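Local coordinates for protein putative alpha-L-fucosidase (Bacteroides thetaiotaomicron, PDB 4H41) that is a putative alpha-L-fucosidase, probably an exported TIM-barrel hydrolase that removes fucose from host glycans, at residues 35-40 / 310-315; 49-54 / 316-321; 58-63 / 107-112. All coordinates share one frame; numbering follows the deposited sequence.

Interaction 1: residues 35-40 / 310-315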
loop_
_atom_site.group_PDB
_atom_site.type_symbol
_atom_site.label_atom_id
_atom_site.label_comp_id
_atom_site.label_asym_id
_atom_site.label_seq_id
_atom_site.Cartn_x
_atom_site.Cartn_y
_atom_site.Cartn_z
ATOM N N THR B 35 -18.420 18.165 8.033
ATOM C CA THR B 35 -18.109 19.583 8.189
ATOM C C THR B 35 -16.848 19.812 9.030
ATOM O O THR B 35 -16.504 20.947 9.311
ATOM C CB THR B 35 -19.302 20.347 8.770
ATOM O OG1 THR B 35 -19.590 19.803 10.058
ATOM C CG2 THR B 35 -20.510 20.355 7.828
ATOM N N GLY B 36 -16.142 18.753 9.363
ATOM C CA GLY B 36 -14.860 18.838 10.036
ATOM C C GLY B 36 -13.930 17.739 9.608
ATOM O O GLY B 36 -14.359 16.669 9.147
ATOM N N THR B 37 -12.601 18.002 9.702
ATOM C CA THR B 37 -11.628 16.971 9.436
ATOM C C THR B 37 -10.487 17.090 10.384
ATOM O O THR B 37 -10.113 18.200 10.794
ATOM C CB THR B 37 -11.106 16.993 7.985
ATOM O OG1 THR B 37 -10.215 15.881 7.785
ATOM C CG2 THR B 37 -10.427 18.274 7.627
ATOM N N PHE B 38 -9.921 15.936 10.720
ATOM C CA PHE B 38 -8.633 15.898 11.366
ATOM C C PHE B 38 -7.595 16.314 10.368
ATOM O O PHE B 38 -7.786 16.213 9.144
ATOM C CB PHE B 38 -8.284 14.532 11.921
ATOM C CG PHE B 38 -9.097 14.202 13.146
ATOM C CD1 PHE B 38 -8.709 14.657 14.402
ATOM C CD2 PHE B 38 -10.276 13.482 13.045
ATOM C CE1 PHE B 38 -9.442 14.330 15.538
ATOM C CE2 PHE B 38 -11.026 13.163 14.192
ATOM C CZ PHE B 38 -10.615 13.608 15.427
ATOM N N LEU B 39 -6.494 16.780 10.909
ATOM C CA LEU B 39 -5.243 17.085 10.239
ATOM C C LEU B 39 -4.315 16.081 10.871
ATOM O O LEU B 39 -4.022 16.224 12.057
ATOM C CB LEU B 39 -4.804 18.545 10.495
ATOM C CG LEU B 39 -5.800 19.641 10.175
ATOM C CD1 LEU B 39 -5.366 20.937 10.814
ATOM C CD2 LEU B 39 -5.986 19.783 8.695
ATOM N N ASP B 40 -3.831 15.075 10.125
ATOM C CA ASP B 40 -3.109 13.958 10.708
ATOM C C ASP B 40 -1.656 14.265 11.018
ATOM O O ASP B 40 -0.737 13.727 10.398
ATOM C CB ASP B 40 -3.218 12.733 9.804
ATOM C CG ASP B 40 -2.701 11.467 10.468
ATOM O OD1 ASP B 40 -2.836 11.344 11.710
ATOM O OD2 ASP B 40 -2.185 10.600 9.746
ATOM N N THR B 310 -14.289 13.795 9.934
ATOM C CA THR B 310 -13.657 12.617 9.371
ATOM C C THR B 310 -12.183 12.559 9.673
ATOM O O THR B 310 -11.497 13.584 9.678
ATOM C CB THR B 310 -13.865 12.586 7.809
ATOM O OG1 THR B 310 -13.368 11.359 7.256
ATOM C CG2 THR B 310 -13.161 13.743 7.080
ATOM N N PHE B 311 -11.711 11.351 9.891
ATOM C CA PHE B 311 -10.302 10.972 9.780
ATOM C C PHE B 311 -10.244 10.292 8.405
ATOM O O PHE B 311 -10.765 9.189 8.264
ATOM C CB PHE B 311 -9.824 10.061 10.905
ATOM C CG PHE B 311 -8.328 9.865 10.855
ATOM C CD1 PHE B 311 -7.763 8.952 9.982
ATOM C CD2 PHE B 311 -7.480 10.717 11.551
ATOM C CE1 PHE B 311 -6.393 8.860 9.827
ATOM C CE2 PHE B 311 -6.099 10.613 11.414
ATOM C CZ PHE B 311 -5.564 9.676 10.558
ATOM N N GLU B 312 -9.670 10.908 7.368
ATOM C CA GLU B 312 -8.988 12.200 7.341
ATOM C C GLU B 312 -9.056 12.733 5.935
ATOM O O GLU B 312 -8.748 11.990 5.000
ATOM C CB GLU B 312 -7.519 12.035 7.778
ATOM C CG GLU B 312 -6.800 13.356 7.998
ATOM C CD GLU B 312 -5.532 13.626 7.202
ATOM O OE1 GLU B 312 -5.323 12.948 6.175
ATOM O OE2 GLU B 312 -4.761 14.537 7.583
ATOM N N PHE B 313 -9.439 13.968 5.776
ATOM C CA PHE B 313 -9.626 14.524 4.434
ATOM C C PHE B 313 -8.374 14.478 3.573
ATOM O O PHE B 313 -8.458 14.009 2.424
ATOM C CB PHE B 313 -10.128 15.951 4.513
ATOM C CG PHE B 313 -10.353 16.605 3.182
ATOM C CD1 PHE B 313 -9.333 17.312 2.557
ATOM C CD2 PHE B 313 -11.592 16.563 2.573
ATOM C CE1 PHE B 313 -9.531 17.896 1.308
ATOM C CE2 PHE B 313 -11.778 17.122 1.309
ATOM C CZ PHE B 313 -10.750 17.803 0.696
ATOM N N SER B 314 -7.256 15.017 4.069
ATOM C CA SER B 314 -6.049 15.179 3.227
ATOM C C SER B 314 -5.564 13.888 2.550
ATOM O O SER B 314 -5.071 13.958 1.432
ATOM C CB SER B 314 -4.922 15.827 3.994
ATOM O OG SER B 314 -5.381 17.106 4.427
ATOM N N HIS B 315 -5.585 12.762 3.248
ATOM C CA HIS B 315 -5.167 11.500 2.653
ATOM C C HIS B 315 -6.282 10.786 1.940
ATOM O O HIS B 315 -6.036 10.092 0.927
ATOM C CB HIS B 315 -4.629 10.549 3.730
ATOM C CG HIS B 315 -3.257 10.888 4.230
ATOM N ND1 HIS B 315 -3.057 11.850 5.188
ATOM C CD2 HIS B 315 -2.058 10.355 3.900
ATOM C CE1 HIS B 315 -1.750 11.879 5.412
ATOM N NE2 HIS B 315 -1.126 10.960 4.690
HETATM O O HOH W 1 -7.208 16.637 6.388
#

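Interaction 2: residues 49-54 / 316-321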
loop_
_atom_site.group_PDB
_atom_site.type_symbol
_atom_site.label_atom_id
_atom_site.label_comp_id
_atom_site.label_asym_id
_atom_site.label_seq_id
_atom_site.Cartn_x
_atom_site.Cartn_y
_atom_site.Cartn_z
ATOM N N GLN B 49 2.720 12.736 3.587
ATOM C CA GLN B 49 2.656 13.158 2.164
ATOM C C GLN B 49 3.724 14.188 1.803
ATOM O O GLN B 49 3.841 14.507 0.647
ATOM C CB GLN B 49 1.278 13.680 1.775
ATOM C CG GLN B 49 0.202 12.609 1.995
ATOM C CD GLN B 49 -1.019 12.893 1.186
ATOM O OE1 GLN B 49 -1.027 12.661 -0.005
ATOM N NE2 GLN B 49 -2.062 13.401 1.803
ATOM N N ASN B 50 4.477 14.699 2.775
ATOM C CA ASN B 50 5.609 15.622 2.574
ATOM C C ASN B 50 5.136 16.945 1.963
ATOM O O ASN B 50 5.846 17.585 1.196
ATOM C CB ASN B 50 6.713 14.961 1.740
ATOM C CG ASN B 50 7.412 13.930 2.580
ATOM O OD1 ASN B 50 7.955 14.292 3.621
ATOM N ND2 ASN B 50 7.484 12.680 2.124
ATOM N N TRP B 51 3.967 17.376 2.381
ATOM C CA TRP B 51 3.424 18.647 1.938
ATOM C C TRP B 51 4.060 19.812 2.680
ATOM O O TRP B 51 4.433 19.675 3.846
ATOM C CB TRP B 51 1.912 18.692 2.184
ATOM C CG TRP B 51 1.098 17.840 1.282
ATOM C CD1 TRP B 51 1.522 17.074 0.237
ATOM C CD2 TRP B 51 -0.323 17.686 1.349
ATOM N NE1 TRP B 51 0.453 16.422 -0.331
ATOM C CE2 TRP B 51 -0.703 16.833 0.291
ATOM C CE3 TRP B 51 -1.313 18.227 2.169
ATOM C CZ2 TRP B 51 -2.034 16.426 0.106
ATOM C CZ3 TRP B 51 -2.629 17.843 1.977
ATOM C CH2 TRP B 51 -2.975 16.951 0.944
ATOM N N GLY B 52 4.173 20.935 1.981
ATOM C CA GLY B 52 4.597 22.210 2.521
ATOM C C GLY B 52 3.399 23.136 2.591
ATOM O O GLY B 52 2.255 22.719 2.358
ATOM N N GLU B 53 3.639 24.400 2.936
ATOM C CA GLU B 53 2.538 25.356 3.086
ATOM C C GLU B 53 1.734 25.523 1.792
ATOM O O GLU B 53 0.527 25.689 1.862
ATOM C CB GLU B 53 3.048 26.715 3.559
ATOM C CG GLU B 53 1.894 27.633 3.935
ATOM C CD GLU B 53 2.204 28.770 4.872
ATOM O OE1 GLU B 53 3.040 28.595 5.789
ATOM O OE2 GLU B 53 1.477 29.783 4.792
ATOM N N LYS B 54 2.373 25.458 0.623
ATOM C CA LYS B 54 1.633 25.592 -0.652
ATOM C C LYS B 54 0.572 24.513 -0.820
ATOM O O LYS B 54 -0.583 24.798 -1.187
ATOM C CB LYS B 54 2.602 25.529 -1.826
ATOM C CG LYS B 54 1.983 25.792 -3.180
ATOM C CD LYS B 54 3.018 25.596 -4.290
ATOM C CE LYS B 54 2.681 26.386 -5.518
ATOM N NZ LYS B 54 3.496 25.976 -6.697
ATOM N N PHE B 316 -7.487 10.811 2.523
ATOM C CA PHE B 316 -8.534 9.915 2.066
ATOM C C PHE B 316 -9.669 10.527 1.259
ATOM O O PHE B 316 -10.387 9.756 0.638
ATOM C CB PHE B 316 -9.069 9.111 3.244
ATOM C CG PHE B 316 -7.937 8.360 3.916
ATOM C CD1 PHE B 316 -7.288 7.324 3.265
ATOM C CD2 PHE B 316 -7.493 8.716 5.183
ATOM C CE1 PHE B 316 -6.229 6.638 3.865
ATOM C CE2 PHE B 316 -6.440 8.008 5.795
ATOM C CZ PHE B 316 -5.794 7.009 5.111
HETATM N N MSE B 317 -9.810 11.854 1.197
HETATM C CA MSE B 317 -10.834 12.492 0.375
HETATM C C MSE B 317 -10.316 13.608 -0.480
HETATM O O MSE B 317 -11.092 14.190 -1.216
HETATM C CB MSE B 317 -11.976 13.035 1.253
HETATM C CG MSE B 317 -12.575 12.032 2.134
HETATM SE SE MSE B 317 -14.100 12.809 3.158
HETATM C CE MSE B 317 -15.236 13.298 1.635
ATOM N N SER B 318 -9.048 13.927 -0.429
ATOM C CA SER B 318 -8.595 15.097 -1.165
ATOM C C SER B 318 -8.237 14.832 -2.601
ATOM O O SER B 318 -7.483 13.914 -2.875
ATOM C CB SER B 318 -7.361 15.680 -0.493
ATOM O OG SER B 318 -6.818 16.743 -1.270
ATOM N N PRO B 319 -8.576 15.752 -3.522
ATOM C CA PRO B 319 -8.040 15.656 -4.896
ATOM C C PRO B 319 -6.508 15.729 -4.982
ATOM O O PRO B 319 -5.917 15.292 -5.971
ATOM C CB PRO B 319 -8.653 16.912 -5.589
ATOM C CG PRO B 319 -9.876 17.196 -4.833
ATOM C CD PRO B 319 -9.519 16.877 -3.385
ATOM N N GLN B 320 -5.845 16.230 -3.923
ATOM C CA GLN B 320 -4.394 16.332 -3.872
ATOM C C GLN B 320 -3.719 15.115 -3.260
ATOM O O GLN B 320 -2.485 14.998 -3.339
ATOM C CB GLN B 320 -4.048 17.572 -3.023
ATOM C CG GLN B 320 -2.619 18.030 -3.181
ATOM C CD GLN B 320 -2.343 19.347 -2.494
ATOM O OE1 GLN B 320 -1.366 19.991 -2.821
ATOM N NE2 GLN B 320 -3.141 19.770 -1.495
ATOM N N SER B 321 -4.480 14.188 -2.686
ATOM C CA SER B 321 -3.870 13.030 -2.054
ATOM C C SER B 321 -3.057 12.173 -3.030
ATOM O O SER B 321 -3.467 11.939 -4.170
ATOM C CB SER B 321 -4.917 12.125 -1.415
ATOM O OG SER B 321 -4.271 11.023 -0.795
HETATM O O HOH W 2 0.185 14.067 -2.016
#

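Interaction 3: residues 58-63 / 107-112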
loop_
_atom_site.group_PDB
_atom_site.type_symbol
_atom_site.label_atom_id
_atom_site.label_comp_id
_atom_site.label_asym_id
_atom_site.label_seq_id
_atom_site.Cartn_x
_atom_site.Cartn_y
_atom_site.Cartn_z
ATOM N N LEU B 58 -3.655 24.770 -0.592
ATOM C CA LEU B 58 -4.532 24.188 -1.619
ATOM C C LEU B 58 -5.505 23.159 -1.005
ATOM O O LEU B 58 -6.681 23.128 -1.368
ATOM C CB LEU B 58 -3.679 23.552 -2.713
ATOM C CG LEU B 58 -4.405 22.794 -3.822
ATOM C CD1 LEU B 58 -5.338 23.731 -4.593
ATOM C CD2 LEU B 58 -3.395 22.140 -4.799
ATOM N N ASP B 59 -5.044 22.359 -0.036
ATOM C CA ASP B 59 -5.961 21.409 0.597
ATOM C C ASP B 59 -7.045 22.110 1.369
ATOM O O ASP B 59 -8.198 21.658 1.325
ATOM C CB ASP B 59 -5.255 20.383 1.522
ATOM C CG ASP B 59 -5.673 18.993 1.116
ATOM O OD1 ASP B 59 -5.690 18.719 -0.093
ATOM O OD2 ASP B 59 -6.016 18.188 2.013
ATOM N N PHE B 60 -6.733 23.219 2.017
ATOM C CA PHE B 60 -7.764 23.972 2.741
ATOM C C PHE B 60 -8.820 24.498 1.753
ATOM O O PHE B 60 -10.009 24.572 2.092
ATOM C CB PHE B 60 -7.152 25.097 3.560
ATOM C CG PHE B 60 -6.801 24.697 4.984
ATOM C CD1 PHE B 60 -5.803 23.752 5.234
ATOM C CD2 PHE B 60 -7.446 25.283 6.070
ATOM C CE1 PHE B 60 -5.476 23.374 6.540
ATOM C CE2 PHE B 60 -7.086 24.937 7.380
ATOM C CZ PHE B 60 -6.073 24.018 7.603
ATOM N N GLN B 61 -8.402 24.868 0.529
ATOM C CA GLN B 61 -9.336 25.277 -0.522
ATOM C C GLN B 61 -10.264 24.119 -0.928
ATOM O O GLN B 61 -11.473 24.345 -1.078
ATOM C CB GLN B 61 -8.592 25.778 -1.755
ATOM C CG GLN B 61 -7.798 27.060 -1.548
ATOM C CD GLN B 61 -7.066 27.408 -2.800
ATOM O OE1 GLN B 61 -7.685 27.510 -3.864
ATOM N NE2 GLN B 61 -5.761 27.659 -2.713
ATOM N N HIS B 62 -9.715 22.885 -1.042
ATOM C CA HIS B 62 -10.524 21.698 -1.394
ATOM C C HIS B 62 -11.518 21.414 -0.263
ATOM O O HIS B 62 -12.661 21.039 -0.518
ATOM C CB HIS B 62 -9.653 20.425 -1.680
ATOM C CG HIS B 62 -8.751 20.510 -2.886
ATOM N ND1 HIS B 62 -9.230 20.926 -4.121
ATOM C CD2 HIS B 62 -7.464 20.128 -3.026
ATOM C CE1 HIS B 62 -8.201 20.854 -4.955
ATOM N NE2 HIS B 62 -7.106 20.391 -4.336
HETATM N N MSE B 63 -11.103 21.654 0.995
HETATM C CA MSE B 63 -11.984 21.474 2.154
HETATM C C MSE B 63 -13.099 22.482 2.155
HETATM O O MSE B 63 -14.261 22.132 2.345
HETATM C CB MSE B 63 -11.190 21.620 3.464
HETATM C CG MSE B 63 -10.187 20.521 3.726
HETATM SE SE MSE B 63 -9.135 21.095 5.279
HETATM C CE MSE B 63 -7.635 19.888 5.071
ATOM N N ARG B 107 -3.032 29.985 10.769
ATOM C CA ARG B 107 -3.091 31.009 9.714
ATOM C C ARG B 107 -3.998 30.552 8.577
ATOM O O ARG B 107 -4.778 31.340 8.053
ATOM C CB ARG B 107 -1.693 31.352 9.187
ATOM C CG ARG B 107 -0.911 32.227 10.161
ATOM C CD ARG B 107 0.395 32.738 9.576
ATOM N NE ARG B 107 1.369 31.666 9.383
ATOM C CZ ARG B 107 1.640 31.036 8.250
ATOM N NH1 ARG B 107 1.001 31.362 7.127
ATOM N NH2 ARG B 107 2.549 30.064 8.225
ATOM N N LEU B 108 -3.915 29.275 8.197
ATOM C CA LEU B 108 -4.757 28.759 7.121
ATOM C C LEU B 108 -6.222 28.715 7.570
ATOM O O LEU B 108 -7.099 29.070 6.790
ATOM C CB LEU B 108 -4.286 27.375 6.662
ATOM C CG LEU B 108 -2.939 27.359 5.952
ATOM C CD1 LEU B 108 -2.515 25.939 5.634
ATOM C CD2 LEU B 108 -2.966 28.211 4.652
ATOM N N ALA B 109 -6.492 28.311 8.822
ATOM C CA ALA B 109 -7.862 28.294 9.340
ATOM C C ALA B 109 -8.444 29.688 9.327
ATOM O O ALA B 109 -9.609 29.854 8.944
ATOM C CB ALA B 109 -7.911 27.704 10.744
ATOM N N GLU B 110 -7.639 30.704 9.666
ATOM C CA GLU B 110 -8.149 32.068 9.653
ATOM C C GLU B 110 -8.414 32.544 8.226
ATOM O O GLU B 110 -9.443 33.164 7.954
ATOM C CB GLU B 110 -7.175 33.006 10.346
ATOM C CG GLU B 110 -7.698 34.430 10.413
ATOM C CD GLU B 110 -6.886 35.390 11.249
ATOM O OE1 GLU B 110 -5.863 34.957 11.832
ATOM O OE2 GLU B 110 -7.260 36.587 11.285
ATOM N N LYS B 111 -7.513 32.234 7.326
ATOM C CA LYS B 111 -7.657 32.602 5.917
ATOM C C LYS B 111 -8.956 32.048 5.322
ATOM O O LYS B 111 -9.631 32.749 4.578
ATOM C CB LYS B 111 -6.464 32.068 5.122
ATOM C CG LYS B 111 -6.392 32.562 3.695
ATOM C CD LYS B 111 -5.153 32.023 3.010
ATOM C CE LYS B 111 -5.153 32.338 1.543
ATOM N NZ LYS B 111 -3.879 31.884 0.906
ATOM N N TYR B 112 -9.304 30.806 5.659
ATOM C CA TYR B 112 -10.488 30.152 5.088
ATOM C C TYR B 112 -11.670 30.126 6.042
ATOM O O TYR B 112 -12.640 29.430 5.777
ATOM C CB TYR B 112 -10.115 28.736 4.612
ATOM C CG TYR B 112 -9.148 28.790 3.454
ATOM C CD1 TYR B 112 -9.574 29.153 2.189
ATOM C CD2 TYR B 112 -7.784 28.590 3.646
ATOM C CE1 TYR B 112 -8.681 29.307 1.141
ATOM C CE2 TYR B 112 -6.884 28.707 2.596
ATOM C CZ TYR B 112 -7.332 29.094 1.347
ATOM O OH TYR B 112 -6.469 29.262 0.300
#

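Interaction 1: residues 35-40 / 310-315
Thr37 and Thr310 lie side by side on neighbouring parallel strands, joined by two backbone bonds: Thr310 N donates to Gly36 O, and Phe38 N to Thr310 O. Where strand 307-310 ends, the hydroxyl of Thr37 takes over. Its OG1 stands anti to the backbone N (chi1 -176°), where it accepts from Phe313 N at 2.9 Å and donates to a lone pair of Phe38 O in the carbonyl plane. A beta-branched residue suits the strand, and its two-way hydroxyl reaches across to the start of the other segment's helix. One water, donating to Phe38 O and accepting from Ser314 N, adds a further link.

Packing is tight at Glu312, which follows a cis peptide bond. CG, anti to the backbone N, comes within 3.2 Å of Phe38 O; the bend at chi2 then turns the carboxylate toward Asp40, whose N donates to Glu312 OE2 at 2.8 Å on its anti side. OE1 is gripped by His315 N and His315 ND1 from opposite faces of the carboxylate, so Glu312 caps the helix it precedes and fixes the imidazole, whose NE2 bonds to Pro47 O.

The looser side belongs to Phe311, partly exposed and close to a bound unidentified molecule. Glu312 CB lies over the centre of one face of this ring, Asp40 OD1 meets its edge 3.4 Å from CE2, and Phe38 CB is 3.9 Å from CD2. Asp40 OD2 bonds to Ser43. Pairing of the first strand with the eighth closes the TIM barrel at the C-terminal ends of the strands, where such folds generally carry their active sites.

Interaction 2: residues 49-54 / 316-321
Gln49 and Ser321 mark the nearest approach of two loop backbones, 7.8 Å between their CA atoms; 49-54 runs into a helix at Glu53, while 316-321 makes a type I turn from Ser318 to Ser321. Trp51 supplies the broad surface between them. The extended side chain of Gln320, with CG anti to the backbone N (chi1 -164°), crosses the indole: CG lies 3.7 Å from Trp51 CZ2, and NE2 sits over one face toward the rim, 3.7 Å from CH2. Amide and ring planes are 31° apart, so the amide lies inclined over the ring. Gln49 NE2 lies 3.4 Å above the opposite face, also toward the rim, so two amides sandwich the tryptophan. Glutamine suits both places, having a flat end to lie on the ring and polar atoms to bond beyond it: Gln320 NE2 donates to Glu55 O, and Gln49 OE1 accepts from Ala322 N.

The turn is braced by Ser318, whose OG accepts from Gln320 N at 2.9 Å in an ST turn and also bonds to Asp59. At the indole edge one water joins both loops. It accepts from Trp51 NE1 at 2.9 Å and donates to Gln49 OE1 and Gln320 O. Beyond, His328 of a second subunit meets Trp51 edge-to-face, placing the contact beside a subunit interface.

Direct contact across the loops is therefore van der Waals and amide-on-ring packing, while the polar link is carried by water. The indole N-H and the Gln49 carbonyl oxygen are satisfied despite burial, and one water bridges three groups of the two loops.

Interaction 3: residues 58-63 / 107-112
Phe60 and Tyr112 bring the two backbones to 7.1 Å between CA atoms, where helix 53-65 meets the C-terminal end of helix 101-111; these are neighbouring outer helices of the TIM barrel, and Tyr112 is the first residue to leave helical geometry. The Phe60 ring lies between them. Leu108 CB stands almost on the ring normal, 10° off and 3.7 Å from the centroid, in a CH-pi contact, while its CD1 reaches the CD1-CE1 side of the same ring. On the opposite face, Met63 SE of Phe60's own helix lies toward the rim. A flat phenyl suits a slot with apolar groups on both faces, and Ala109 is small enough for Phe60 CE2 to approach its backbone N at 3.7 Å.

Tyr112 has CG anti to the carbonyl carbon (chi1 -66°); its CD2 lies 3.6 Å from Phe60 CB. Its far end reaches the exposed Gln61, whose amide plane is only 18° from the ring plane. The amphipathic tyrosine suits this margin: its ring packs on Phe60 while its hydroxyl bonds to Asp57, which also receives Gln61 NE2. Gln61 CG lies 3.2 Å from Tyr112 OH.

How the interactions relate
From the N terminus, strand 34-39 leads through the 49-54 loop into helix 53-65, and each element finds a distant partner. Interaction 1 closes the longest loop, joining the first strand to the end of the last and the residues after it. Interaction 2 crosses it, since 49-54 follows 35-40 and 316-321 follows 310-315. Interaction 3 closes a short loop from helix 53-65 to helix 101-111, lying within both larger ones. Asp59 unites all three: OD2 bonds to Ser314 OG of interaction 1, and Trp51 of interaction 2 packs against it. His315 O bonds to Ser321 OG, and Glu53 forms a salt bridge with Arg107, tying barrel closure, loops and outer helices together.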